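PDB 3OH8: nucleoside-diphosphate sugar epimerase (SulA family) from Corynebacterium glutamicum, which probably binds NAD(P) and epimerises a nucleotide-linked sugar. Local coordinates for residues N95-T106 / I495-R506. Residues are numbered along the deposited sequence; the frame is centred on the assembly and turned at random.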
loop_
_atom_site.group_PDB
_atom_site.type_symbol
_atom_site.label_atom_id
_atom_site.label_comp_id
_atom_site.label_asym_id
_atom_site.label_seq_id
_atom_site.Cartn_x
_atom_site.Cartn_y
_atom_site.Cartn_z
ATOM N N ASN A 95 18.556 10.806 9.199
ATOM C CA ASN A 95 19.776 11.352 8.596
ATOM C C ASN A 95 20.049 10.732 7.226
ATOM O O ASN A 95 19.946 9.516 7.057
ATOM C CB ASN A 95 20.965 11.097 9.517
ATOM C CG ASN A 95 22.164 11.968 9.186
ATOM O OD1 ASN A 95 23.138 11.512 8.577
ATOM N ND2 ASN A 95 22.103 13.224 9.596
ATOM N N PHE A 96 20.410 11.570 6.257
ATOM C CA PHE A 96 20.631 11.126 4.883
ATOM C C PHE A 96 22.030 11.528 4.416
ATOM O O PHE A 96 22.327 12.718 4.336
ATOM C CB PHE A 96 19.631 11.811 3.953
ATOM C CG PHE A 96 18.184 11.542 4.287
ATOM C CD1 PHE A 96 17.564 12.203 5.340
ATOM C CD2 PHE A 96 17.440 10.658 3.521
ATOM C CE1 PHE A 96 16.220 11.979 5.630
ATOM C CE2 PHE A 96 16.106 10.421 3.805
ATOM C CZ PHE A 96 15.494 11.078 4.866
ATOM N N VAL A 97 22.884 10.567 4.090
ATOM C CA VAL A 97 24.167 10.927 3.474
ATOM C C VAL A 97 24.359 10.287 2.109
ATOM O O VAL A 97 23.699 9.307 1.780
ATOM C CB VAL A 97 25.386 10.608 4.372
ATOM C CG1 VAL A 97 25.362 11.485 5.624
ATOM C CG2 VAL A 97 25.434 9.136 4.728
ATOM N N ASP A 98 25.256 10.860 1.305
ATOM C CA ASP A 98 25.629 10.254 0.034
ATOM C C ASP A 98 26.439 9.006 0.302
ATOM O O ASP A 98 27.250 8.963 1.232
ATOM C CB ASP A 98 26.424 11.232 -0.826
ATOM C CG ASP A 98 25.602 12.420 -1.245
ATOM O OD1 ASP A 98 24.415 12.226 -1.611
ATOM O OD2 ASP A 98 26.130 13.552 -1.194
ATOM N N GLN A 99 26.182 7.974 -0.493
ATOM C CA GLN A 99 26.861 6.706 -0.339
ATOM C C GLN A 99 26.978 6.034 -1.696
ATOM O O GLN A 99 26.009 5.450 -2.193
ATOM C CB GLN A 99 26.097 5.800 0.622
ATOM C CG GLN A 99 26.827 4.509 0.913
ATOM C CD GLN A 99 28.165 4.758 1.615
ATOM O OE1 GLN A 99 28.230 5.505 2.581
ATOM N NE2 GLN A 99 29.226 4.128 1.126
ATOM N N ASP A 100 28.159 6.142 -2.305
ATOM C CA ASP A 100 28.419 5.504 -3.596
ATOM C C ASP A 100 27.354 5.810 -4.659
ATOM O O ASP A 100 26.931 4.925 -5.390
ATOM C CB ASP A 100 28.571 3.994 -3.398
ATOM C CG ASP A 100 29.729 3.649 -2.458
ATOM O OD1 ASP A 100 30.775 4.332 -2.537
ATOM O OD2 ASP A 100 29.594 2.718 -1.635
ATOM N N GLY A 101 26.928 7.068 -4.741
ATOM C CA GLY A 101 25.925 7.465 -5.714
ATOM C C GLY A 101 24.496 7.210 -5.257
ATOM O O GLY A 101 23.548 7.727 -5.853
ATOM N N GLY A 102 24.349 6.413 -4.198
ATOM C CA GLY A 102 23.052 6.141 -3.574
ATOM C C GLY A 102 22.926 6.896 -2.260
ATOM O O GLY A 102 23.599 7.911 -2.052
ATOM N N THR A 103 22.082 6.406 -1.360
ATOM C CA THR A 103 21.785 7.118 -0.125
ATOM C C THR A 103 21.929 6.184 1.069
ATOM O O THR A 103 21.512 5.032 1.014
ATOM C CB THR A 103 20.356 7.731 -0.147
ATOM O OG1 THR A 103 20.223 8.582 -1.289
ATOM C CG2 THR A 103 20.083 8.562 1.134
ATOM N N LEU A 104 22.576 6.662 2.124
ATOM C CA LEU A 104 22.658 5.903 3.362
ATOM C C LEU A 104 21.811 6.645 4.372
ATOM O O LEU A 104 22.108 7.798 4.708
ATOM C CB LEU A 104 24.101 5.810 3.876
ATOM C CG LEU A 104 24.218 5.101 5.238
ATOM C CD1 LEU A 104 23.773 3.646 5.139
ATOM C CD2 LEU A 104 25.632 5.201 5.783
ATOM N N ILE A 105 20.739 6.005 4.828
ATOM C CA ILE A 105 19.857 6.613 5.812
ATOM C C ILE A 105 20.192 6.075 7.185
ATOM O O ILE A 105 20.294 4.860 7.387
ATOM C CB ILE A 105 18.360 6.319 5.492
ATOM C CG1 ILE A 105 17.983 6.965 4.158
ATOM C CG2 ILE A 105 17.469 6.864 6.591
ATOM C CD1 ILE A 105 16.581 6.617 3.649
ATOM N N THR A 106 20.380 6.982 8.136
ATOM C CA THR A 106 20.512 6.552 9.515
ATOM C C THR A 106 19.328 7.066 10.311
ATOM O O THR A 106 19.039 8.265 10.313
ATOM C CB THR A 106 21.818 7.050 10.161
ATOM O OG1 THR A 106 22.933 6.612 9.375
ATOM C CG2 THR A 106 21.940 6.496 11.596
ATOM N N ILE A 495 25.008 8.282 15.499
ATOM C CA ILE A 495 24.782 8.374 14.060
ATOM C C ILE A 495 26.100 8.225 13.295
ATOM O O ILE A 495 26.214 7.400 12.378
ATOM C CB ILE A 495 24.098 9.701 13.708
ATOM C CG1 ILE A 495 22.654 9.691 14.225
ATOM C CG2 ILE A 495 24.159 9.965 12.197
ATOM C CD1 ILE A 495 21.944 11.018 14.110
ATOM N N LEU A 496 27.102 9.010 13.687
ATOM C CA LEU A 496 28.414 8.919 13.048
ATOM C C LEU A 496 28.947 7.495 13.108
ATOM O O LEU A 496 29.452 6.962 12.119
ATOM C CB LEU A 496 29.406 9.884 13.707
ATOM C CG LEU A 496 29.372 11.338 13.216
ATOM C CD1 LEU A 496 27.947 11.842 12.990
ATOM C CD2 LEU A 496 30.126 12.250 14.183
ATOM N N SER A 497 28.825 6.878 14.277
ATOM C CA SER A 497 29.282 5.510 14.458
ATOM C C SER A 497 28.529 4.526 13.557
ATOM O O SER A 497 29.122 3.602 13.002
ATOM C CB SER A 497 29.152 5.090 15.921
ATOM O OG SER A 497 29.608 3.762 16.084
ATOM N N SER A 498 27.223 4.731 13.410
ATOM C CA SER A 498 26.417 3.843 12.582
ATOM C C SER A 498 26.838 3.945 11.111
ATOM O O SER A 498 26.886 2.942 10.392
ATOM C CB SER A 498 24.919 4.145 12.765
ATOM O OG SER A 498 24.135 3.232 12.010
ATOM N N ILE A 499 27.156 5.162 10.677
ATOM C CA ILE A 499 27.613 5.405 9.314
ATOM C C ILE A 499 28.953 4.704 9.099
ATOM O O ILE A 499 29.111 3.905 8.180
ATOM C CB ILE A 499 27.707 6.927 9.026
ATOM C CG1 ILE A 499 26.302 7.538 8.914
ATOM C CG2 ILE A 499 28.493 7.204 7.747
ATOM C CD1 ILE A 499 26.298 9.074 8.893
ATOM N N LEU A 500 29.901 4.963 9.996
ATOM C CA LEU A 500 31.216 4.324 9.951
ATOM C C LEU A 500 31.111 2.790 9.895
ATOM O O LEU A 500 31.825 2.134 9.132
ATOM C CB LEU A 500 32.022 4.764 11.183
ATOM C CG LEU A 500 33.468 5.247 11.079
ATOM C CD1 LEU A 500 33.733 6.048 9.804
ATOM C CD2 LEU A 500 33.804 6.060 12.335
ATOM N N ASN A 501 30.215 2.222 10.698
ATOM C CA ASN A 501 30.013 0.772 10.709
ATOM C C ASN A 501 29.575 0.259 9.336
ATOM O O ASN A 501 30.083 -0.745 8.829
ATOM C CB ASN A 501 28.984 0.379 11.781
ATOM C CG ASN A 501 28.677 -1.109 11.785
ATOM O OD1 ASN A 501 29.518 -1.929 12.157
ATOM N ND2 ASN A 501 27.457 -1.465 11.381
ATOM N N PHE A 502 28.623 0.953 8.730
ATOM C CA PHE A 502 28.137 0.556 7.415
ATOM C C PHE A 502 29.284 0.591 6.414
ATOM O O PHE A 502 29.484 -0.337 5.622
ATOM C CB PHE A 502 27.026 1.490 6.938
ATOM C CG PHE A 502 26.554 1.180 5.541
ATOM C CD1 PHE A 502 25.529 0.264 5.329
ATOM C CD2 PHE A 502 27.165 1.766 4.442
ATOM C CE1 PHE A 502 25.113 -0.051 4.036
ATOM C CE2 PHE A 502 26.755 1.459 3.139
ATOM C CZ PHE A 502 25.724 0.552 2.937
ATOM N N ARG A 503 30.044 1.677 6.452
ATOM C CA ARG A 503 31.126 1.850 5.498
ATOM C C ARG A 503 32.262 0.852 5.704
ATOM O O ARG A 503 32.850 0.377 4.740
ATOM C CB ARG A 503 31.621 3.288 5.508
ATOM C CG ARG A 503 30.622 4.216 4.850
ATOM C CD ARG A 503 30.951 5.674 5.077
ATOM N NE ARG A 503 29.993 6.519 4.371
ATOM C CZ ARG A 503 29.975 7.841 4.436
ATOM N NH1 ARG A 503 30.868 8.484 5.181
ATOM N NH2 ARG A 503 29.064 8.521 3.760
ATOM N N ARG A 504 32.556 0.521 6.955
ATOM C CA ARG A 504 33.628 -0.427 7.239
ATOM C C ARG A 504 33.254 -1.798 6.664
ATOM O O ARG A 504 34.071 -2.475 6.039
ATOM C CB ARG A 504 33.890 -0.492 8.750
ATOM C CG ARG A 504 35.230 -1.070 9.149
ATOM C CD ARG A 504 35.656 -0.479 10.498
ATOM N NE ARG A 504 34.499 -0.441 11.372
ATOM C CZ ARG A 504 34.134 0.583 12.134
ATOM N NH1 ARG A 504 34.843 1.702 12.181
ATOM N NH2 ARG A 504 33.033 0.472 12.857
ATOM N N LYS A 505 32.002 -2.191 6.857
ATOM C CA LYS A 505 31.510 -3.463 6.322
ATOM C C LYS A 505 31.491 -3.481 4.786
ATOM O O LYS A 505 31.934 -4.442 4.168
ATOM C CB LYS A 505 30.116 -3.765 6.882
ATOM C CG LYS A 505 29.422 -4.953 6.237
ATOM C CD LYS A 505 30.075 -6.278 6.611
ATOM C CE LYS A 505 29.244 -7.452 6.100
ATOM N NZ LYS A 505 29.800 -8.768 6.522
ATOM N N ARG A 506 30.995 -2.413 4.172
ATOM C CA ARG A 506 30.975 -2.335 2.712
ATOM C C ARG A 506 32.389 -2.382 2.131
ATOM O O ARG A 506 32.635 -3.060 1.132
ATOM C CB ARG A 506 30.242 -1.083 2.221
ATOM C CG ARG A 506 30.342 -0.898 0.708
ATOM C CD ARG A 506 29.434 0.213 0.198
ATOM N NE ARG A 506 28.055 -0.239 0.090
ATOM C CZ ARG A 506 27.134 0.345 -0.672
ATOM N NH1 ARG A 506 27.444 1.413 -1.394
ATOM N NH2 ARG A 506 25.905 -0.143 -0.716
#
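Helix 495-506 lies across the hairpin of strands 95-99 and 102-106 from Thr106 to Gln99, its axis 9.2 Å from that of strand 102-106 and running against it at 138°, and at 39° to strand 95-99. A type I' turn, Gln99 to Gly102, closes the hairpin. Between the layers Leu104 lays CD1 over the centre of the Phe502 ring, 3.8 Å from its centroid, a CH-pi contact, while its other methyl, CD2, packs on Ile499 CG1. Val97 and Ile499 meet tip to tip through CG1 and CD1. At the Ile495 end of the helix, Thr106 turns CG2 to Ile495 and Ser498; its OG1, beside Ile499 CG1, is hydrogen-bonded to Ser6 OG, as is Ser498 OG. The hairpin belongs to the antiparallel sheet built from the N-terminal part of the chain, distinct from the largely parallel, Rossmann-type sheet that follows; helix 488-511, near the C-terminus, returns to pack on one face of this antiparallel sheet, and helix 13-21 packs against Phe96 and Thr103. At the turn the contact becomes polar. The Gln99 chain, bent at chi2 (63°), brings OE1 to a nearly straight, in-plane bond from Arg503 NE, 2.7 Å long; Arg503 NH2 adds weak bonds to the same OE1 and to Asp98 O. Gln99 NE2 donates to Asp100 OD2 from above the carboxylate plane. On its anti lone pair OD2 also receives Arg506 NH1 at 2.5 Å, a salt bridge with carboxylate and guanidinium nearly coplanar. Phe502 CE2 lies over one guanidinium face of Arg506, toward its rim, and Phe8 makes a cation-pi contact with Arg506.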